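Local coordinates for protein transcriptional regulator URE2 (Saccharomyces cerevisiae, PDB 1G6W) that represses nitrogen catabolite genes by holding phosphorylated GATA activators in the cytoplasm, reduces peroxide with glutathione, and can convert to an amyloid prion, at residues R8-F13 with H58-F63. Numbering follows the deposited sequence.
Sequences RITKFF and HRAPEF
Thr10 and Glu62 mark the closest backbone approach, their CA atoms 6.1 Å apart, where short helix 7-12 meets the start of helix 61-64. Ala60 takes the N-cap position of the second helix, and its methyl faces the first. Some 300 Å² is buried, summed over both sides, and Glu62 gives the largest share. Its chain bends at chi2 (74°), which folds the carboxylate back against Thr10: Glu62 OE1 lies 3.4 Å from the methyl CG2 of Thr10, while Glu62 OE2 sits 3.1 Å from Thr10 OG1. The latter is a possible hydrogen bond; the carbonyl of Tyr6 also lies within reach of the hydroxyl, so the two acceptors compete for one proton. Helix 61-64 belongs to the N-terminal, thioredoxin-like domain of a GST-superfamily protein. Helix 7-12, which precedes strand 21-25 of that fold, packs here on the segment that carries His58, which binds glutathione. Apolar contacts adjoin the Thr10-Glu62 pair. Ile9 CG2, anti to its own backbone nitrogen, rests against both Ala60 CB at 3.7 Å and Phe63 CB at 4.0 Å, and the same side chain touches Ile49 of strand 46-50. Farther along, the Phe13 ring takes the peptide linking Glu62 to Phe63 over one face, with Glu62 O 3.8 Å above its plane and offset toward the rim. Phe12 CD2 lies over the rim of the opposite face. Phe13 CZ reaches Phe63 CD1 at 4.3 Å in an oblique approach, and the Phe63 ring also meets Phe24 edge-to-face.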
loop_
_atom_site.group_PDB
_atom_site.type_symbol
_atom_site.label_atom_id
_atom_site.label_comp_id
_atom_site.label_asym_id
_atom_site.label_seq_id
_atom_site.Cartn_x
_atom_site.Cartn_y
_atom_site.Cartn_z
ATOM N N ARG B 8 -17.362 -17.138 -19.423
ATOM C CA ARG B 8 -16.208 -16.588 -20.133
ATOM C C ARG B 8 -14.938 -16.608 -19.275
ATOM O O ARG B 8 -13.866 -16.973 -19.746
ATOM C CB ARG B 8 -16.505 -15.148 -20.570
ATOM C CG ARG B 8 -15.348 -14.469 -21.284
ATOM C CD ARG B 8 -15.636 -13.006 -21.610
ATOM N NE ARG B 8 -15.875 -12.191 -20.419
ATOM C CZ ARG B 8 -15.652 -10.881 -20.359
ATOM N NH1 ARG B 8 -15.179 -10.238 -21.416
ATOM N NH2 ARG B 8 -15.912 -10.208 -19.248
ATOM N N ILE B 9 -15.067 -16.208 -18.016
ATOM C CA ILE B 9 -13.935 -16.170 -17.100
ATOM C C ILE B 9 -13.411 -17.572 -16.812
ATOM O O ILE B 9 -12.197 -17.796 -16.747
ATOM C CB ILE B 9 -14.334 -15.483 -15.772
ATOM C CG1 ILE B 9 -14.860 -14.073 -16.061
ATOM C CG2 ILE B 9 -13.145 -15.436 -14.818
ATOM C CD1 ILE B 9 -13.927 -13.235 -16.909
ATOM N N THR B 10 -14.329 -18.520 -16.648
ATOM C CA THR B 10 -13.955 -19.896 -16.371
ATOM C C THR B 10 -13.269 -20.511 -17.585
ATOM O O THR B 10 -12.403 -21.373 -17.447
ATOM C CB THR B 10 -15.183 -20.736 -15.990
ATOM O OG1 THR B 10 -15.772 -20.195 -14.800
ATOM C CG2 THR B 10 -14.783 -22.181 -15.732
ATOM N N LYS B 11 -13.657 -20.063 -18.775
ATOM C CA LYS B 11 -13.058 -20.562 -20.010
ATOM C C LYS B 11 -11.609 -20.096 -20.091
ATOM O O LYS B 11 -10.710 -20.866 -20.436
ATOM C CB LYS B 11 -13.829 -20.030 -21.226
ATOM C CG LYS B 11 -15.152 -20.739 -21.509
ATOM C CD LYS B 11 -16.167 -19.818 -22.211
ATOM C CE LYS B 11 -15.630 -19.195 -23.499
ATOM N NZ LYS B 11 -16.612 -18.243 -24.109
ATOM N N PHE B 12 -11.395 -18.827 -19.763
ATOM C CA PHE B 12 -10.071 -18.218 -19.803
ATOM C C PHE B 12 -9.019 -19.009 -19.035
ATOM O O PHE B 12 -7.967 -19.343 -19.581
ATOM C CB PHE B 12 -10.131 -16.794 -19.243
ATOM C CG PHE B 12 -8.805 -16.091 -19.237
ATOM C CD1 PHE B 12 -8.300 -15.527 -20.399
ATOM C CD2 PHE B 12 -8.047 -16.023 -18.074
ATOM C CE1 PHE B 12 -7.059 -14.903 -20.404
ATOM C CE2 PHE B 12 -6.805 -15.403 -18.069
ATOM C CZ PHE B 12 -6.310 -14.842 -19.237
ATOM N N PHE B 13 -9.297 -19.297 -17.767
ATOM C CA PHE B 13 -8.352 -20.038 -16.940
ATOM C C PHE B 13 -8.133 -21.480 -17.394
ATOM O O PHE B 13 -7.399 -22.234 -16.754
ATOM C CB PHE B 13 -8.787 -19.999 -15.472
ATOM C CG PHE B 13 -8.639 -18.649 -14.844
ATOM C CD1 PHE B 13 -9.607 -17.667 -15.032
ATOM C CD2 PHE B 13 -7.499 -18.331 -14.116
ATOM C CE1 PHE B 13 -9.441 -16.387 -14.508
ATOM C CE2 PHE B 13 -7.322 -17.051 -13.587
ATOM C CZ PHE B 13 -8.296 -16.078 -13.786
ATOM N N HIS B 58 -16.575 -11.701 -11.074
ATOM C CA HIS B 58 -15.567 -11.617 -10.029
ATOM C C HIS B 58 -15.807 -12.719 -8.996
ATOM O O HIS B 58 -15.020 -12.895 -8.066
ATOM C CB HIS B 58 -15.651 -10.255 -9.356
ATOM C CG HIS B 58 -17.036 -9.897 -8.924
ATOM N ND1 HIS B 58 -17.371 -9.674 -7.607
ATOM C CD2 HIS B 58 -18.179 -9.757 -9.634
ATOM C CE1 HIS B 58 -18.664 -9.413 -7.522
ATOM N NE2 HIS B 58 -19.178 -9.458 -8.739
ATOM N N ARG B 59 -16.901 -13.454 -9.172
ATOM C CA ARG B 59 -17.261 -14.537 -8.266
ATOM C C ARG B 59 -16.842 -15.880 -8.845
ATOM O O ARG B 59 -17.027 -16.920 -8.220
ATOM C CB ARG B 59 -18.772 -14.537 -8.013
ATOM C CG ARG B 59 -19.319 -13.236 -7.417
ATOM C CD ARG B 59 -20.850 -13.248 -7.328
ATOM N NE ARG B 59 -21.354 -14.238 -6.376
ATOM C CZ ARG B 59 -22.646 -14.486 -6.163
ATOM N NH1 ARG B 59 -23.573 -13.817 -6.841
ATOM N NH2 ARG B 59 -23.011 -15.398 -5.266
ATOM N N ALA B 60 -16.277 -15.854 -10.046
ATOM C CA ALA B 60 -15.830 -17.080 -10.697
ATOM C C ALA B 60 -14.743 -17.767 -9.862
ATOM O O ALA B 60 -13.662 -17.216 -9.664
ATOM C CB ALA B 60 -15.302 -16.766 -12.088
ATOM N N PRO B 61 -15.021 -18.983 -9.367
ATOM C CA PRO B 61 -14.065 -19.743 -8.551
ATOM C C PRO B 61 -12.624 -19.653 -9.054
ATOM O O PRO B 61 -11.709 -19.375 -8.282
ATOM C CB PRO B 61 -14.617 -21.163 -8.614
ATOM C CG PRO B 61 -16.085 -20.926 -8.659
ATOM C CD PRO B 61 -16.217 -19.797 -9.656
ATOM N N GLU B 62 -12.431 -19.885 -10.346
ATOM C CA GLU B 62 -11.101 -19.828 -10.939
ATOM C C GLU B 62 -10.484 -18.454 -10.748
ATOM O O GLU B 62 -9.272 -18.334 -10.572
ATOM C CB GLU B 62 -11.157 -20.165 -12.432
ATOM C CG GLU B 62 -11.697 -21.558 -12.749
ATOM C CD GLU B 62 -13.204 -21.679 -12.550
ATOM O OE1 GLU B 62 -13.713 -22.827 -12.590
ATOM O OE2 GLU B 62 -13.879 -20.635 -12.362
ATOM N N PHE B 63 -11.315 -17.420 -10.783
ATOM C CA PHE B 63 -10.836 -16.058 -10.601
ATOM C C PHE B 63 -10.448 -15.810 -9.144
ATOM O O PHE B 63 -9.397 -15.230 -8.860
ATOM C CB PHE B 63 -11.906 -15.045 -11.005
ATOM C CG PHE B 63 -11.456 -13.615 -10.879
ATOM C CD1 PHE B 63 -10.566 -13.069 -11.795
ATOM C CD2 PHE B 63 -11.891 -12.826 -9.826
ATOM C CE1 PHE B 63 -10.115 -11.759 -11.660
ATOM C CE2 PHE B 63 -11.444 -11.518 -9.683
ATOM C CZ PHE B 63 -10.553 -10.986 -10.604
#